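Local coordinates for protein Exo-beta-1,3-glucanase (Streptomyces sp. SirexAA-E, PDB 4PEY) that hydrolyses laminarin and laminarioligosaccharides from their non-reducing ends, producing glucose and laminaribiose as end products, at residues A[434-439]-A[456-461]; A[440-445]-A[477-482]; A[410-415]-A[460-465]. The protein carries 1 engineered substitution. All blocks are in the same frame, centred on the assembly; numbering follows the deposited sequence. Where two conformers were deposited one is given.

Interaction 1 of 3, residues A[434-439]-A[456-461]. Engineered in segment 456-461: A458 (natural residue Glu). With BGC (beta-D-glucopyranose), chain B; BGC (beta-D-glucopyranose), chain C.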
loop_
_atom_site.group_PDB
_atom_site.type_symbol
_atom_site.label_atom_id
_atom_site.label_comp_id
_atom_site.label_asym_id
_atom_site.label_seq_id
_atom_site.Cartn_x
_atom_site.Cartn_y
_atom_site.Cartn_z
ATOM N N PHE A 434 2.173 -5.823 -0.612
ATOM C CA PHE A 434 1.432 -6.322 -1.773
ATOM C C PHE A 434 2.336 -6.181 -2.994
ATOM O O PHE A 434 2.677 -5.058 -3.364
ATOM C CB PHE A 434 0.145 -5.517 -2.025
ATOM C CG PHE A 434 -0.856 -5.503 -0.886
ATOM C CD1 PHE A 434 -0.618 -4.768 0.268
ATOM C CD2 PHE A 434 -2.085 -6.149 -1.023
ATOM C CE1 PHE A 434 -1.554 -4.724 1.290
ATOM C CE2 PHE A 434 -3.040 -6.097 -0.019
ATOM C CZ PHE A 434 -2.777 -5.379 1.147
ATOM N N VAL A 435 2.737 -7.287 -3.617
ATOM C CA VAL A 435 3.659 -7.221 -4.758
ATOM C C VAL A 435 3.244 -8.250 -5.800
ATOM O O VAL A 435 3.092 -9.429 -5.462
ATOM C CB VAL A 435 5.134 -7.481 -4.335
ATOM C CG1 VAL A 435 6.081 -7.248 -5.519
ATOM C CG2 VAL A 435 5.535 -6.593 -3.160
ATOM N N GLU A 436 3.058 -7.823 -7.053
ATOM C CA GLU A 436 2.441 -8.700 -8.067
ATOM C C GLU A 436 2.979 -8.613 -9.488
ATOM O O GLU A 436 3.255 -7.518 -9.995
ATOM C CB GLU A 436 0.941 -8.424 -8.173
ATOM C CG GLU A 436 0.154 -8.410 -6.879
ATOM C CD GLU A 436 -1.311 -8.246 -7.175
ATOM O OE1 GLU A 436 -1.706 -7.114 -7.542
ATOM O OE2 GLU A 436 -2.049 -9.260 -7.108
ATOM N N HIS A 437 3.087 -9.795 -10.108
ATOM C CA HIS A 437 3.180 -10.022 -11.556
ATOM C C HIS A 437 4.568 -9.834 -12.179
ATOM O O HIS A 437 4.681 -9.793 -13.405
ATOM C CB HIS A 437 2.178 -9.141 -12.325
ATOM C CG HIS A 437 0.767 -9.226 -11.824
ATOM N ND1 HIS A 437 0.104 -10.422 -11.628
ATOM C CD2 HIS A 437 -0.112 -8.249 -11.487
ATOM C CE1 HIS A 437 -1.117 -10.178 -11.183
ATOM N NE2 HIS A 437 -1.271 -8.869 -11.084
ATOM N N PHE A 438 5.622 -9.773 -11.366
ATOM C CA PHE A 438 6.967 -9.555 -11.906
ATOM C C PHE A 438 7.486 -10.771 -12.678
ATOM O O PHE A 438 7.052 -11.907 -12.439
ATOM C CB PHE A 438 7.900 -9.127 -10.766
ATOM C CG PHE A 438 7.562 -7.763 -10.283
ATOM C CD1 PHE A 438 8.165 -6.648 -10.851
ATOM C CD2 PHE A 438 6.527 -7.577 -9.374
ATOM C CE1 PHE A 438 7.787 -5.375 -10.473
ATOM C CE2 PHE A 438 6.133 -6.309 -9.002
ATOM C CZ PHE A 438 6.761 -5.201 -9.555
ATOM N N ASN A 439 8.364 -10.528 -13.649
ATOM C CA ASN A 439 8.827 -11.625 -14.505
ATOM C C ASN A 439 9.700 -12.619 -13.739
ATOM O O ASN A 439 9.749 -13.798 -14.095
ATOM C CB ASN A 439 9.601 -11.104 -15.734
ATOM C CG ASN A 439 8.754 -10.233 -16.654
ATOM O OD1 ASN A 439 8.292 -9.163 -16.261
ATOM N ND2 ASN A 439 8.594 -10.665 -17.905
ATOM N N GLN A 456 0.724 -10.294 0.141
ATOM C CA GLN A 456 -0.151 -10.738 -0.943
ATOM C C GLN A 456 0.587 -10.634 -2.262
ATOM O O GLN A 456 1.093 -9.561 -2.619
ATOM C CB GLN A 456 -1.445 -9.916 -1.008
ATOM C CG GLN A 456 -2.443 -10.428 -2.084
ATOM C CD GLN A 456 -2.251 -9.791 -3.455
ATOM O OE1 GLN A 456 -2.156 -8.565 -3.581
ATOM N NE2 GLN A 456 -2.188 -10.629 -4.495
ATOM N N ASN A 457 0.659 -11.755 -2.978
ATOM C CA ASN A 457 1.249 -11.794 -4.300
ATOM C C ASN A 457 0.344 -12.504 -5.291
ATOM O O ASN A 457 -0.407 -13.408 -4.917
ATOM C CB ASN A 457 2.602 -12.505 -4.267
ATOM C CG ASN A 457 3.054 -12.954 -5.644
ATOM O OD1 ASN A 457 2.785 -14.083 -6.071
ATOM N ND2 ASN A 457 3.740 -12.067 -6.355
ATOM N N ALA A 458 0.405 -12.079 -6.550
ATOM C CA ALA A 458 -0.042 -12.917 -7.656
ATOM C C ALA A 458 1.100 -12.951 -8.645
ATOM O O ALA A 458 1.755 -11.931 -8.872
ATOM C CB ALA A 458 -1.319 -12.388 -8.301
ATOM N N LYS A 459 1.359 -14.122 -9.219
ATOM C CA LYS A 459 2.446 -14.272 -10.179
ATOM C C LYS A 459 2.049 -13.678 -11.531
ATOM O O LYS A 459 0.872 -13.402 -11.773
ATOM C CB LYS A 459 2.832 -15.750 -10.316
ATOM C CG LYS A 459 3.503 -16.340 -9.058
ATOM C CD LYS A 459 4.814 -15.641 -8.681
ATOM C CE LYS A 459 5.857 -15.712 -9.787
ATOM N NZ LYS A 459 7.098 -14.940 -9.467
ATOM N N ALA A 460 3.037 -13.450 -12.391
ATOM C CA ALA A 460 2.783 -12.982 -13.757
ATOM C C ALA A 460 1.793 -13.901 -14.469
ATOM O O ALA A 460 1.953 -15.118 -14.437
ATOM C CB ALA A 460 4.089 -12.910 -14.546
ATOM N N TYR A 461 0.787 -13.321 -15.121
ATOM C CA TYR A 461 -0.211 -14.119 -15.844
ATOM C C TYR A 461 0.270 -14.505 -17.239
ATOM O O TYR A 461 -0.248 -15.457 -17.847
ATOM C CB TYR A 461 -1.535 -13.365 -16.002
ATOM C CG TYR A 461 -2.213 -12.921 -14.732
ATOM C CD1 TYR A 461 -1.855 -13.446 -13.493
ATOM C CD2 TYR A 461 -3.229 -11.974 -14.776
ATOM C CE1 TYR A 461 -2.495 -13.029 -12.327
ATOM C CE2 TYR A 461 -3.872 -11.555 -13.627
ATOM C CZ TYR A 461 -3.501 -12.084 -12.408
ATOM O OH TYR A 461 -4.141 -11.664 -11.268
HETATM C C2 BGC B . -4.930 -9.101 -9.091
HETATM C C3 BGC B . -4.648 -7.687 -9.590
HETATM C C4 BGC B . -5.219 -7.514 -10.988
HETATM C C5 BGC B . -6.703 -7.840 -10.978
HETATM C C6 BGC B . -7.313 -7.640 -12.357
HETATM C C1 BGC B . -6.390 -9.509 -9.309
HETATM O O2 BGC B . -4.590 -9.188 -7.714
HETATM O O3 BGC B . -3.255 -7.464 -9.628
HETATM O O4 BGC B . -5.002 -6.202 -11.453
HETATM O O5 BGC B . -6.847 -9.193 -10.612
HETATM O O6 BGC B . -6.844 -8.646 -13.226
HETATM C C2 BGC C . -8.236 -12.339 -8.546
HETATM C C3 BGC C . -7.701 -11.491 -9.693
HETATM C C4 BGC C . -7.432 -12.374 -10.902
HETATM C C5 BGC C . -8.688 -13.157 -11.245
HETATM C C6 BGC C . -8.440 -14.051 -12.454
HETATM C C1 BGC C . -9.397 -13.222 -8.986
HETATM O O2 BGC C . -8.695 -11.475 -7.527
HETATM O O3 BGC C . -6.482 -10.909 -9.183
HETATM O O4 BGC C . -7.012 -11.562 -11.982
HETATM O O5 BGC C . -9.043 -13.966 -10.137
HETATM O O6 BGC C . -9.637 -14.720 -12.792
HETATM O O HOH W 1 5.256 -12.737 -10.647
HETATM O O HOH W 2 7.587 -14.775 -12.500
#

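Interaction 2 of 3, residues A[440-445]-A[477-482]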
loop_
_atom_site.group_PDB
_atom_site.type_symbol
_atom_site.label_atom_id
_atom_site.label_comp_id
_atom_site.label_asym_id
_atom_site.label_seq_id
_atom_site.Cartn_x
_atom_site.Cartn_y
_atom_site.Cartn_z
ATOM N N LYS A 440 10.388 -12.146 -12.698
ATOM C CA LYS A 440 11.223 -13.015 -11.870
ATOM C C LYS A 440 10.778 -12.942 -10.401
ATOM O O LYS A 440 9.595 -13.152 -10.125
ATOM C CB LYS A 440 12.701 -12.662 -12.066
ATOM C CG LYS A 440 13.113 -12.838 -13.536
ATOM C CD LYS A 440 14.603 -12.727 -13.766
ATOM C CE LYS A 440 14.926 -12.947 -15.244
ATOM N NZ LYS A 440 14.493 -14.298 -15.719
ATOM N N TYR A 441 11.690 -12.683 -9.463
ATOM C CA TYR A 441 11.315 -12.650 -8.046
ATOM C C TYR A 441 10.523 -11.397 -7.695
ATOM O O TYR A 441 11.048 -10.282 -7.787
ATOM C CB TYR A 441 12.547 -12.690 -7.131
ATOM C CG TYR A 441 13.405 -13.928 -7.204
ATOM C CD1 TYR A 441 12.904 -15.173 -6.843
ATOM C CD2 TYR A 441 14.738 -13.844 -7.580
ATOM C CE1 TYR A 441 13.703 -16.307 -6.886
ATOM C CE2 TYR A 441 15.542 -14.963 -7.619
ATOM C CZ TYR A 441 15.019 -16.195 -7.276
ATOM O OH TYR A 441 15.827 -17.311 -7.317
ATOM N N ASP A 442 9.284 -11.561 -7.241
ATOM C CA ASP A 442 8.514 -10.393 -6.819
ATOM C C ASP A 442 9.168 -9.722 -5.611
ATOM O O ASP A 442 9.346 -8.508 -5.610
ATOM C CB ASP A 442 7.070 -10.785 -6.525
ATOM C CG ASP A 442 6.458 -11.583 -7.656
ATOM O OD1 ASP A 442 6.801 -12.781 -7.769
ATOM O OD2 ASP A 442 5.649 -11.020 -8.439
ATOM N N VAL A 443 9.532 -10.511 -4.602
ATOM C CA VAL A 443 10.260 -10.002 -3.441
ATOM C C VAL A 443 11.492 -10.861 -3.194
ATOM O O VAL A 443 11.404 -12.097 -3.203
ATOM C CB VAL A 443 9.377 -9.988 -2.159
ATOM C CG1 VAL A 443 10.201 -9.611 -0.923
ATOM C CG2 VAL A 443 8.208 -9.024 -2.330
ATOM N N GLN A 444 12.627 -10.196 -2.994
ATOM C CA GLN A 444 13.842 -10.870 -2.573
ATOM C C GLN A 444 14.358 -10.188 -1.307
ATOM O O GLN A 444 14.384 -8.965 -1.214
ATOM C CB GLN A 444 14.897 -10.844 -3.685
ATOM C CG GLN A 444 16.203 -11.523 -3.305
ATOM C CD GLN A 444 17.165 -11.650 -4.472
ATOM O OE1 GLN A 444 16.985 -11.025 -5.517
ATOM N NE2 GLN A 444 18.199 -12.466 -4.296
ATOM N N TRP A 445 14.750 -10.995 -0.327
ATOM C CA TRP A 445 15.212 -10.469 0.950
ATOM C C TRP A 445 16.612 -10.992 1.215
ATOM O O TRP A 445 16.798 -12.199 1.385
ATOM C CB TRP A 445 14.258 -10.874 2.079
ATOM C CG TRP A 445 14.149 -9.867 3.189
ATOM C CD1 TRP A 445 15.125 -9.513 4.087
ATOM C CD2 TRP A 445 12.990 -9.102 3.532
ATOM N NE1 TRP A 445 14.641 -8.569 4.962
ATOM C CE2 TRP A 445 13.333 -8.301 4.647
ATOM C CE3 TRP A 445 11.696 -9.017 3.007
ATOM C CZ2 TRP A 445 12.425 -7.423 5.247
ATOM C CZ3 TRP A 445 10.788 -8.141 3.607
ATOM C CH2 TRP A 445 11.160 -7.358 4.718
ATOM N N TYR A 477 10.114 -18.458 -10.466
ATOM C CA TYR A 477 10.778 -17.659 -9.450
ATOM C C TYR A 477 9.837 -17.462 -8.284
ATOM O O TYR A 477 8.694 -17.053 -8.486
ATOM C CB TYR A 477 11.181 -16.294 -10.013
ATOM C CG TYR A 477 12.252 -16.348 -11.078
ATOM C CD1 TYR A 477 11.942 -16.686 -12.392
ATOM C CD2 TYR A 477 13.573 -16.043 -10.770
ATOM C CE1 TYR A 477 12.933 -16.734 -13.371
ATOM C CE2 TYR A 477 14.557 -16.086 -11.730
ATOM C CZ TYR A 477 14.240 -16.433 -13.026
ATOM O OH TYR A 477 15.244 -16.456 -13.968
ATOM N N ALA A 478 10.291 -17.756 -7.068
ATOM C CA ALA A 478 9.459 -17.516 -5.888
ATOM C C ALA A 478 8.854 -16.102 -5.870
ATOM O O ALA A 478 9.481 -15.132 -6.308
ATOM C CB ALA A 478 10.267 -17.743 -4.612
ATOM N N ALA A 479 7.634 -15.993 -5.356
ATOM C CA ALA A 479 7.040 -14.690 -5.062
ATOM C C ALA A 479 7.776 -13.982 -3.924
ATOM O O ALA A 479 7.770 -12.757 -3.840
ATOM C CB ALA A 479 5.586 -14.852 -4.714
ATOM N N TYR A 480 8.383 -14.772 -3.042
ATOM C CA TYR A 480 9.061 -14.251 -1.865
ATOM C C TYR A 480 10.250 -15.152 -1.573
ATOM O O TYR A 480 10.084 -16.302 -1.165
ATOM C CB TYR A 480 8.093 -14.194 -0.687
ATOM C CG TYR A 480 8.536 -13.445 0.556
ATOM C CD1 TYR A 480 9.373 -14.046 1.496
ATOM C CD2 TYR A 480 8.041 -12.171 0.836
ATOM C CE1 TYR A 480 9.744 -13.375 2.663
ATOM C CE2 TYR A 480 8.404 -11.490 1.986
ATOM C CZ TYR A 480 9.243 -12.103 2.908
ATOM O OH TYR A 480 9.590 -11.435 4.064
ATOM N N LYS A 481 11.443 -14.619 -1.816
ATOM C CA LYS A 481 12.685 -15.356 -1.667
ATOM C C LYS A 481 13.559 -14.750 -0.584
ATOM O O LYS A 481 13.892 -13.567 -0.639
ATOM C CB LYS A 481 13.470 -15.374 -2.980
ATOM C CG LYS A 481 14.848 -16.020 -2.835
ATOM C CD LYS A 481 15.709 -15.825 -4.056
ATOM C CE LYS A 481 17.088 -16.459 -3.868
ATOM N NZ LYS A 481 17.056 -17.953 -3.824
ATOM N N VAL A 482 13.928 -15.571 0.395
ATOM C CA VAL A 482 14.945 -15.214 1.372
ATOM C C VAL A 482 16.241 -15.875 0.929
ATOM O O VAL A 482 16.285 -17.098 0.763
ATOM C CB VAL A 482 14.553 -15.674 2.790
ATOM C CG1 VAL A 482 15.621 -15.292 3.811
ATOM C CG2 VAL A 482 13.195 -15.078 3.174
#

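Interaction 3 of 3, residues A[410-415]-A[460-465]. With BGC (beta-D-glucopyranose), chain C; BGC (beta-D-glucopyranose), chain B.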
loop_
_atom_site.group_PDB
_atom_site.type_symbol
_atom_site.label_atom_id
_atom_site.label_comp_id
_atom_site.label_asym_id
_atom_site.label_seq_id
_atom_site.Cartn_x
_atom_site.Cartn_y
_atom_site.Cartn_z
ATOM N N VAL A 410 0.921 -3.446 -22.072
ATOM C CA VAL A 410 1.158 -4.639 -21.262
ATOM C C VAL A 410 1.568 -5.820 -22.140
ATOM O O VAL A 410 0.987 -6.052 -23.202
ATOM C CB VAL A 410 -0.110 -5.013 -20.442
ATOM C CG1 VAL A 410 0.075 -6.328 -19.691
ATOM C CG2 VAL A 410 -0.470 -3.884 -19.472
ATOM N N GLY A 411 2.582 -6.558 -21.701
ATOM C CA GLY A 411 3.038 -7.735 -22.415
ATOM C C GLY A 411 4.294 -8.286 -21.776
ATOM O O GLY A 411 5.030 -7.546 -21.123
ATOM N N TRP A 412 4.553 -9.575 -21.986
ATOM C CA TRP A 412 5.682 -10.256 -21.363
ATOM C C TRP A 412 6.994 -9.492 -21.583
ATOM O O TRP A 412 7.853 -9.435 -20.703
ATOM C CB TRP A 412 5.791 -11.686 -21.903
ATOM C CG TRP A 412 6.851 -12.513 -21.231
ATOM C CD1 TRP A 412 7.973 -13.032 -21.811
ATOM C CD2 TRP A 412 6.889 -12.916 -19.855
ATOM N NE1 TRP A 412 8.704 -13.730 -20.889
ATOM C CE2 TRP A 412 8.071 -13.671 -19.677
ATOM C CE3 TRP A 412 6.043 -12.713 -18.759
ATOM C CZ2 TRP A 412 8.429 -14.226 -18.445
ATOM C CZ3 TRP A 412 6.400 -13.268 -17.532
ATOM C CH2 TRP A 412 7.581 -14.017 -17.387
ATOM N N GLU A 413 7.138 -8.891 -22.757
ATOM C CA GLU A 413 8.290 -8.031 -22.976
ATOM C C GLU A 413 7.904 -6.549 -22.956
ATOM O O GLU A 413 8.676 -5.731 -22.474
ATOM C CB GLU A 413 9.000 -8.402 -24.282
ATOM C CG GLU A 413 9.876 -9.661 -24.153
ATOM C CD GLU A 413 10.786 -9.638 -22.916
ATOM O OE1 GLU A 413 11.780 -8.871 -22.899
ATOM O OE2 GLU A 413 10.505 -10.391 -21.951
ATOM N N THR A 414 6.701 -6.209 -23.410
ATOM C CA THR A 414 6.273 -4.806 -23.493
ATOM C C THR A 414 6.342 -4.056 -22.158
ATOM O O THR A 414 6.824 -2.915 -22.117
ATOM C CB THR A 414 4.849 -4.709 -24.069
ATOM O OG1 THR A 414 4.831 -5.330 -25.362
ATOM C CG2 THR A 414 4.403 -3.252 -24.208
ATOM N N ASN A 415 5.890 -4.676 -21.070
ATOM C CA ASN A 415 6.110 -4.063 -19.761
ATOM C C ASN A 415 6.881 -4.993 -18.822
ATOM O O ASN A 415 6.551 -5.142 -17.643
ATOM C CB ASN A 415 4.786 -3.579 -19.113
ATOM C CG ASN A 415 3.885 -4.705 -18.604
ATOM O OD1 ASN A 415 3.802 -5.777 -19.195
ATOM N ND2 ASN A 415 3.164 -4.429 -17.509
ATOM N N ALA A 460 3.037 -13.450 -12.391
ATOM C CA ALA A 460 2.783 -12.982 -13.757
ATOM C C ALA A 460 1.793 -13.901 -14.469
ATOM O O ALA A 460 1.953 -15.118 -14.437
ATOM C CB ALA A 460 4.089 -12.910 -14.546
ATOM N N TYR A 461 0.787 -13.321 -15.121
ATOM C CA TYR A 461 -0.211 -14.119 -15.844
ATOM C C TYR A 461 0.270 -14.505 -17.239
ATOM O O TYR A 461 -0.248 -15.457 -17.847
ATOM C CB TYR A 461 -1.535 -13.365 -16.002
ATOM C CG TYR A 461 -2.213 -12.921 -14.732
ATOM C CD1 TYR A 461 -1.855 -13.446 -13.493
ATOM C CD2 TYR A 461 -3.229 -11.974 -14.776
ATOM C CE1 TYR A 461 -2.495 -13.029 -12.327
ATOM C CE2 TYR A 461 -3.872 -11.555 -13.627
ATOM C CZ TYR A 461 -3.501 -12.084 -12.408
ATOM O OH TYR A 461 -4.141 -11.664 -11.268
ATOM N N ASP A 462 1.234 -13.748 -17.757
ATOM C CA ASP A 462 1.502 -13.765 -19.190
ATOM C C ASP A 462 2.813 -14.448 -19.582
ATOM O O ASP A 462 3.297 -14.283 -20.705
ATOM C CB ASP A 462 1.445 -12.329 -19.753
ATOM C CG ASP A 462 2.295 -11.325 -18.975
ATOM O OD1 ASP A 462 2.876 -11.666 -17.924
ATOM O OD2 ASP A 462 2.354 -10.160 -19.423
ATOM N N ALA A 463 3.360 -15.248 -18.675
ATOM C CA ALA A 463 4.491 -16.103 -19.019
ATOM C C ALA A 463 4.082 -16.986 -20.195
ATOM O O ALA A 463 3.070 -17.677 -20.125
ATOM C CB ALA A 463 4.910 -16.948 -17.827
ATOM N N PRO A 464 4.856 -16.953 -21.290
ATOM C CA PRO A 464 4.396 -17.661 -22.493
ATOM C C PRO A 464 4.549 -19.179 -22.413
ATOM O O PRO A 464 3.791 -19.911 -23.061
ATOM C CB PRO A 464 5.283 -17.080 -23.604
ATOM C CG PRO A 464 6.489 -16.557 -22.916
ATOM C CD PRO A 464 6.017 -16.083 -21.559
ATOM N N ASP A 465 5.526 -19.640 -21.639
ATOM C CA ASP A 465 5.784 -21.066 -21.515
ATOM C C ASP A 465 6.663 -21.322 -20.298
ATOM O O ASP A 465 7.112 -20.380 -19.632
ATOM C CB ASP A 465 6.425 -21.635 -22.796
ATOM C CG ASP A 465 7.671 -20.872 -23.237
ATOM O OD1 ASP A 465 7.869 -20.737 -24.467
ATOM O OD2 ASP A 465 8.461 -20.422 -22.384
HETATM C C2 BGC C . -8.236 -12.339 -8.546
HETATM C C3 BGC C . -7.701 -11.491 -9.693
HETATM C C4 BGC C . -7.432 -12.374 -10.902
HETATM C C5 BGC C . -8.688 -13.157 -11.245
HETATM C C6 BGC C . -8.440 -14.051 -12.454
HETATM C C1 BGC C . -9.397 -13.222 -8.986
HETATM O O2 BGC C . -8.695 -11.475 -7.527
HETATM O O3 BGC C . -6.482 -10.909 -9.183
HETATM O O4 BGC C . -7.012 -11.562 -11.982
HETATM O O5 BGC C . -9.043 -13.966 -10.137
HETATM O O6 BGC C . -9.637 -14.720 -12.792
HETATM C C2 BGC B . -4.930 -9.101 -9.091
HETATM C C3 BGC B . -4.648 -7.687 -9.590
HETATM C C4 BGC B . -5.219 -7.514 -10.988
HETATM C C5 BGC B . -6.703 -7.840 -10.978
HETATM C C6 BGC B . -7.313 -7.640 -12.357
HETATM C C1 BGC B . -6.390 -9.509 -9.309
HETATM O O2 BGC B . -4.590 -9.188 -7.714
HETATM O O3 BGC B . -3.255 -7.464 -9.628
HETATM O O4 BGC B . -5.002 -6.202 -11.453
HETATM O O5 BGC B . -6.847 -9.193 -10.612
HETATM O O6 BGC B . -6.844 -8.646 -13.226
#

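Interaction 1 of 3, residues A[434-439]-A[456-461]
E436, the last residue of strand 429-436, and H437 just beyond it meet Q456, A458 and Y461, of and beyond strand 450-458, in a buried parallel strand pair that opens into the substrate site. The two short strand segments run 8° from parallel. V435 N donates to Q456 O at 3.0 Å, and H437 N to A458 O. N457 ND2 donates to V435 O at 2.9 Å, while A458 N has no partner in the model; N457 OD1 turns to S496. Such stacking of coils is that of the parallel beta-helix domains of glycoside hydrolase family 55, and the glucan sits where the strands run out. E436 reaches it with both carboxylate oxygens: OE1 accepts from O3 and OE2 from O2 of the chain B glucose, and W400 NE1 donates to OE1. Q456 bends at chi2 (-90°), setting CD toward E436, and NE2 donates to E436 OE2 at 3.0 Å from above the carboxylate plane, while Q456 OE1 accepts from Q130. The engineered A458, a glutamate in the natural enzyme and the inferred proton donor, brings only CB to 3.4 Å from E436 OE2. H437 is gripped at both nitrogens: NE2 donates to the same glucose O3 at 2.8 Å, and ND1 to K459 O in the ring plane. Its edge points into the face of Y461, the planes 72° apart, with CE1 3.3 Å from Y461 CZ. An alanine in place of H437 would probably leave K459 O and the sugar O3 without their imidazole donors and open a gap beside Y461.

Interaction 2 of 3, residues A[440-445]-A[477-482]
Y441 is clasped between Y477 and K481, and this sandwich gives the contact its shape. On one face, the edge of Y477 is set into the ring of Y441 in a T-shaped pair, with CD2 of Y477 over the ring centre and the planes at 84°. On the opposite face CD of K481 lies over the ring, offset toward the rim, 3.3 Å from Y441 CZ. The rim is met in turn by A478 O, 3.5 Å from Y441 CD1. N471 takes the phenol OH of Y441. Y477 has a cover of its own: K440 runs alongside it, pointing the same way, with CB of K440 in CH-pi contact 3.8 Å from the ring centroid of Y477. Beyond CG the K440 chain stays extended to CE and then bends, chi4 -60°, which places NZ for a 2.9 Å hydrogen bond to Y477 OH. Farther along, V443 CG1 and Y480 CD2 pack side by side at 3.8 Å. The Y480 chain then reaches W445, crossing it with OH 3.4 Å from W445 CE3, while the hydroxyl itself is hydrogen-bonded to H489 and T452. V443, Y480, W445 and V482 fill one face of the strand pair; Q444 and K481 lie on the other. The backbones keep this registration: V443 N donates to A479 O, K481 N to V443 O, and W445 N to K481 O at 2.7 Å. Strands 443-445 and 480-482 are neighbours in a parallel sheet whose eight strands follow chain order, the in-register stacking of parallel strands that marks one wall of a parallel beta-helix.

Interaction 3 of 3, residues A[410-415]-A[460-465]
One face of the W412 indole is covered by A463 CA and P464 CD, and W412 supplies most of the first segment's share of this loop-to-loop contact. Its CB starts 3.8 Å from D462 O. CG stands anti to the backbone N, chi1 -175°, and has P464 CD as its nearest partner. On the pyrrole side, CD1, NE1 and CE2 also lie beneath that proline carbon, which sits 3.5 Å from the centroid of the W412 five-membered ring and 2° off its normal, a CH-pi contact. Along the other rim, CE3 meets D462 OD1 at 3.4 Å in the ring plane, the carboxylate turned 86° from the indole. CZ3 touches A460 CB at the edge, 3.8 Å away, and has A463 CA above it. At the far end CH2 reaches A463 CB at 4.0 Å. A463 CA covers the six-membered ring of W412 in a second CH-pi contact, on the same face as the proline, so that two consecutive residues roof both rings. No hydrogen bond crosses between the segments: D462 OD2 comes within 3.4 Å of W412 N at a poor angle, and its charge is paired instead with R403, a substrate-binding residue. Segment 460-465 includes substrate-binding Y461, so the contact lies beside the sugar site. The turn carrying the tryptophan is tied internally, since G411 N donates to N415 OD1 and N415 N to G411 O. Neither segment holds regular secondary structure. The first belongs to the loop between strands 399-403 and 419-423, the second to that between strands 450-458 and 470-471; R403, at the end of strand 399-403, reaches both, while W412 O is held by N439, just beyond strand 429-436.

From the N terminus, the chain first passes 410-415, which interaction 3 joins to 460-465. Inside that span lies interaction 1, closing the loop from 434-439 to 456-461; it nests in interaction 3 and shares A460 and Y461 with it. Interaction 2 starts within both, at 440-445, but ends beyond them at 477-482, so it crosses each. Interactions 1 and 2 pair neighbouring strands on two walls of the same beta-helix coils, and K459 NZ bridges them through a 2.8 Å salt bridge to D442 OD1. Interaction 3 joins the loops beyond; a side chain of 434-439 reaches the backbone of 410-415, linking it to interaction 1, whereas interactions 2 and 3 do not touch.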